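Local coordinates for protein peptidase M42 (Thaumarchaeota archaeon SCGC AB-539-E09, PDB 5DS0) that probably acts as a dodecameric, metal-dependent TET aminopeptidase of the M42 family, removing amino-terminal residues from peptides at a two-metal centre, occupied by cobalt in this crystal, at residues F72-I77 / G81-N86. Numbering follows the deposited sequence.
Sequences FIVSSI and GYLTFN
Ser-75 (chi1 70°), Ser-76 (chi1 87°) and Thr-84 (chi1 58°) each set their hydroxyl between the backbone N and the carbonyl carbon, and this brings the three oxygens together. OG1 of Thr-84 hydrogen-bonds OG of Ser-75 and, at 2.6 Å, OG of Ser-76. Either partner could be the donor in each pair. Ser-75 and Ser-76 both lie opposite Thr-84 on the backbone of this antiparallel hairpin, a classic beta bulge, where the register shifts by one residue. Ser-75 N donates to Thr-84 O at 2.9 Å, and Thr-84 N donates to Ser-76 O at 3.1 Å; each donor lies well out of its acceptor's carbonyl plane. On the Phe-72 side of the bulge, Ile-73 and Asn-86 form a hydrogen-bonded antiparallel pair, with two backbone bonds of 2.9 Å, from Ile-73 N to Asn-86 O and from Asn-86 N to Ile-73 O. CG2 of Ile-73 also rests on CB of Asn-86. The side chains of Phe-72 and Phe-85 lie side by side and point the same way, but their rings are steeply inclined to each other, with CD2 of Phe-72 3.8 Å from CD1 of Phe-85. Near the turn, CG1 of Ile-77 packs against CD2 of Leu-83 at 3.8 Å. ND2 of Asn-86 hydrogen-bonds OE1 of Gln-294 of a second subunit, and His-250 of that subunit packs on Ser-76 and Thr-84. The hairpin belongs to a closed six-stranded antiparallel barrel, in which strand 71-77 meets strand 158-161, strand 82-88 borders strand 137-139, and helix 145-150 packs on Ile-77.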
ATOM      1  N   PHE C  72     -22.115  -8.100 -28.672  1.00 32.24           N
ATOM      2  CA  PHE C  72     -22.749  -7.877 -27.368  1.00 32.31           C
ATOM      3  C   PHE C  72     -24.217  -8.284 -27.446  1.00 32.82           C
ATOM      4  O   PHE C  72     -24.733  -8.590 -28.526  1.00 33.49           O
ATOM      5  CB  PHE C  72     -22.643  -6.410 -26.927  1.00 31.49           C
ATOM      6  CG  PHE C  72     -21.356  -5.754 -27.300  1.00 31.04           C
ATOM      7  CD1 PHE C  72     -21.198  -5.166 -28.541  1.00 30.75           C
ATOM      8  CD2 PHE C  72     -20.287  -5.747 -26.428  1.00 31.02           C
ATOM      9  CE1 PHE C  72     -20.000  -4.572 -28.901  1.00 30.18           C
ATOM     10  CE2 PHE C  72     -19.086  -5.156 -26.788  1.00 30.69           C
ATOM     11  CZ  PHE C  72     -18.946  -4.563 -28.022  1.00 30.08           C
ATOM     12  N   ILE C  73     -24.879  -8.256 -26.303  1.00 32.65           N
ATOM     13  CA  ILE C  73     -26.265  -8.600 -26.225  1.00 33.16           C
ATOM     14  C   ILE C  73     -26.910  -7.700 -25.179  1.00 33.28           C
ATOM     15  O   ILE C  73     -26.306  -7.416 -24.144  1.00 33.08           O
ATOM     16  CB  ILE C  73     -26.424 -10.095 -25.879  1.00 33.87           C
ATOM     17  CG1 ILE C  73     -27.888 -10.522 -25.971  1.00 34.55           C
ATOM     18  CG2 ILE C  73     -25.872 -10.417 -24.492  1.00 34.22           C
ATOM     19  CD1 ILE C  73     -28.062 -12.020 -26.031  1.00 35.34           C
ATOM     20  N   VAL C  74     -28.146  -7.281 -25.435  1.00 33.65           N
ATOM     21  CA  VAL C  74     -28.844  -6.369 -24.533  1.00 33.89           C
ATOM     22  C   VAL C  74     -29.231  -7.107 -23.247  1.00 35.12           C
ATOM     23  O   VAL C  74     -29.894  -8.145 -23.287  1.00 34.73           O
ATOM     24  CB  VAL C  74     -30.117  -5.781 -25.174  1.00 33.70           C
ATOM     25  CG1 VAL C  74     -30.833  -4.861 -24.208  1.00 33.57           C
ATOM     26  CG2 VAL C  74     -29.775  -5.014 -26.428  1.00 33.27           C
ATOM     27  N   SER C  75     -28.813  -6.560 -22.107  1.00 36.30           N
ATOM     28  CA  SER C  75     -29.096  -7.177 -20.806  1.00 37.87           C
ATOM     29  C   SER C  75     -30.186  -6.451 -20.014  1.00 38.88           C
ATOM     30  O   SER C  75     -30.746  -7.024 -19.096  1.00 39.05           O
ATOM     31  CB  SER C  75     -27.813  -7.309 -19.974  1.00 37.82           C
ATOM     32  OG  SER C  75     -27.328  -6.058 -19.529  1.00 37.84           O
ATOM     33  N   SER C  76     -30.484  -5.197 -20.372  1.00 39.79           N
ATOM     34  CA  SER C  76     -31.590  -4.446 -19.760  1.00 40.17           C
ATOM     35  C   SER C  76     -31.794  -3.100 -20.419  1.00 40.38           C
ATOM     36  O   SER C  76     -30.926  -2.620 -21.147  1.00 39.12           O
ATOM     37  CB  SER C  76     -31.332  -4.207 -18.277  1.00 40.72           C
ATOM     38  OG  SER C  76     -30.573  -3.028 -18.061  1.00 40.37           O
ATOM     39  N   ILE C  77     -32.961  -2.512 -20.173  1.00 42.32           N
ATOM     40  CA  ILE C  77     -33.223  -1.118 -20.506  1.00 43.85           C
ATOM     41  C   ILE C  77     -33.386  -0.366 -19.194  1.00 45.52           C
ATOM     42  O   ILE C  77     -34.266  -0.679 -18.415  1.00 45.46           O
ATOM     43  CB  ILE C  77     -34.512  -0.920 -21.335  1.00 44.02           C
ATOM     44  CG1 ILE C  77     -34.412  -1.617 -22.684  1.00 44.87           C
ATOM     45  CG2 ILE C  77     -34.784   0.553 -21.582  1.00 43.39           C
ATOM     46  CD1 ILE C  77     -34.996  -3.010 -22.665  1.00 46.47           C
ATOM     47  N   GLY C  81     -33.479   5.204 -20.472  1.00 53.62           N
ATOM     48  CA  GLY C  81     -33.419   4.900 -21.912  1.00 52.31           C
ATOM     49  C   GLY C  81     -32.071   4.443 -22.438  1.00 50.16           C
ATOM     50  O   GLY C  81     -31.758   4.587 -23.632  1.00 51.26           O
ATOM     51  N   TYR C  82     -31.265   3.901 -21.540  1.00 49.38           N
ATOM     52  CA  TYR C  82     -29.947   3.404 -21.878  1.00 49.35           C
ATOM     53  C   TYR C  82     -30.015   1.903 -21.813  1.00 46.13           C
ATOM     54  O   TYR C  82     -30.837   1.351 -21.099  1.00 45.47           O
ATOM     55  CB  TYR C  82     -28.909   3.941 -20.896  1.00 51.33           C
ATOM     56  CG  TYR C  82     -28.586   5.392 -21.151  1.00 57.26           C
ATOM     57  CD1 TYR C  82     -29.423   6.411 -20.705  1.00 59.48           C
ATOM     58  CD2 TYR C  82     -27.439   5.755 -21.872  1.00 62.13           C
ATOM     59  CE1 TYR C  82     -29.127   7.743 -20.957  1.00 62.12           C
ATOM     60  CE2 TYR C  82     -27.125   7.087 -22.120  1.00 62.79           C
ATOM     61  CZ  TYR C  82     -27.971   8.077 -21.665  1.00 64.46           C
ATOM     62  OH  TYR C  82     -27.641   9.391 -21.922  1.00 67.07           O
ATOM     63  N   LEU C  83     -29.146   1.242 -22.555  1.00 43.18           N
ATOM     64  CA  LEU C  83     -29.111  -0.197 -22.541  1.00 41.72           C
ATOM     65  C   LEU C  83     -27.893  -0.647 -21.774  1.00 39.98           C
ATOM     66  O   LEU C  83     -26.841  -0.073 -21.938  1.00 39.51           O
ATOM     67  CB  LEU C  83     -29.017  -0.730 -23.964  1.00 41.70           C
ATOM     68  CG  LEU C  83     -29.945  -0.069 -24.984  1.00 41.84           C
ATOM     69  CD1 LEU C  83     -29.761  -0.681 -26.361  1.00 41.41           C
ATOM     70  CD2 LEU C  83     -31.409  -0.146 -24.581  1.00 42.89           C
ATOM     71  N   THR C  84     -28.031  -1.677 -20.955  1.00 38.77           N
ATOM     72  CA  THR C  84     -26.868  -2.393 -20.437  1.00 37.77           C
ATOM     73  C   THR C  84     -26.659  -3.582 -21.357  1.00 36.49           C
ATOM     74  O   THR C  84     -27.568  -3.984 -22.074  1.00 36.07           O
ATOM     75  CB  THR C  84     -27.081  -2.897 -19.005  1.00 38.27           C
ATOM     76  OG1 THR C  84     -28.227  -3.762 -18.968  1.00 39.18           O
ATOM     77  CG2 THR C  84     -27.305  -1.727 -18.066  1.00 38.32           C
ATOM     78  N   PHE C  85     -25.459  -4.145 -21.349  1.00 35.29           N
ATOM     79  CA  PHE C  85     -25.155  -5.247 -22.253  1.00 34.01           C
ATOM     80  C   PHE C  85     -24.198  -6.252 -21.625  1.00 33.49           C
ATOM     81  O   PHE C  85     -23.409  -5.890 -20.772  1.00 33.13           O
ATOM     82  CB  PHE C  85     -24.546  -4.702 -23.548  1.00 33.17           C
ATOM     83  CG  PHE C  85     -23.267  -3.942 -23.345  1.00 32.68           C
ATOM     84  CD1 PHE C  85     -22.045  -4.602 -23.311  1.00 33.04           C
ATOM     85  CD2 PHE C  85     -23.282  -2.585 -23.185  1.00 32.61           C
ATOM     86  CE1 PHE C  85     -20.866  -3.909 -23.109  1.00 32.94           C
ATOM     87  CE2 PHE C  85     -22.109  -1.878 -22.990  1.00 32.74           C
ATOM     88  CZ  PHE C  85     -20.896  -2.538 -22.949  1.00 32.78           C
ATOM     89  N   ASN C  86     -24.250  -7.489 -22.092  1.00 33.14           N
ATOM     90  CA  ASN C  86     -23.187  -8.438 -21.834  1.00 33.23           C
ATOM     91  C   ASN C  86     -22.381  -8.627 -23.090  1.00 32.85           C
ATOM     92  O   ASN C  86     -22.882  -8.413 -24.196  1.00 32.65           O
ATOM     93  CB  ASN C  86     -23.761  -9.755 -21.369  1.00 34.20           C
ATOM     94  CG  ASN C  86     -24.124  -9.728 -19.896  1.00 34.95           C
ATOM     95  OD1 ASN C  86     -23.281  -9.441 -19.062  1.00 35.03           O
ATOM     96  ND2 ASN C  86     -25.375 -10.023 -19.574  1.00 35.45           N
TER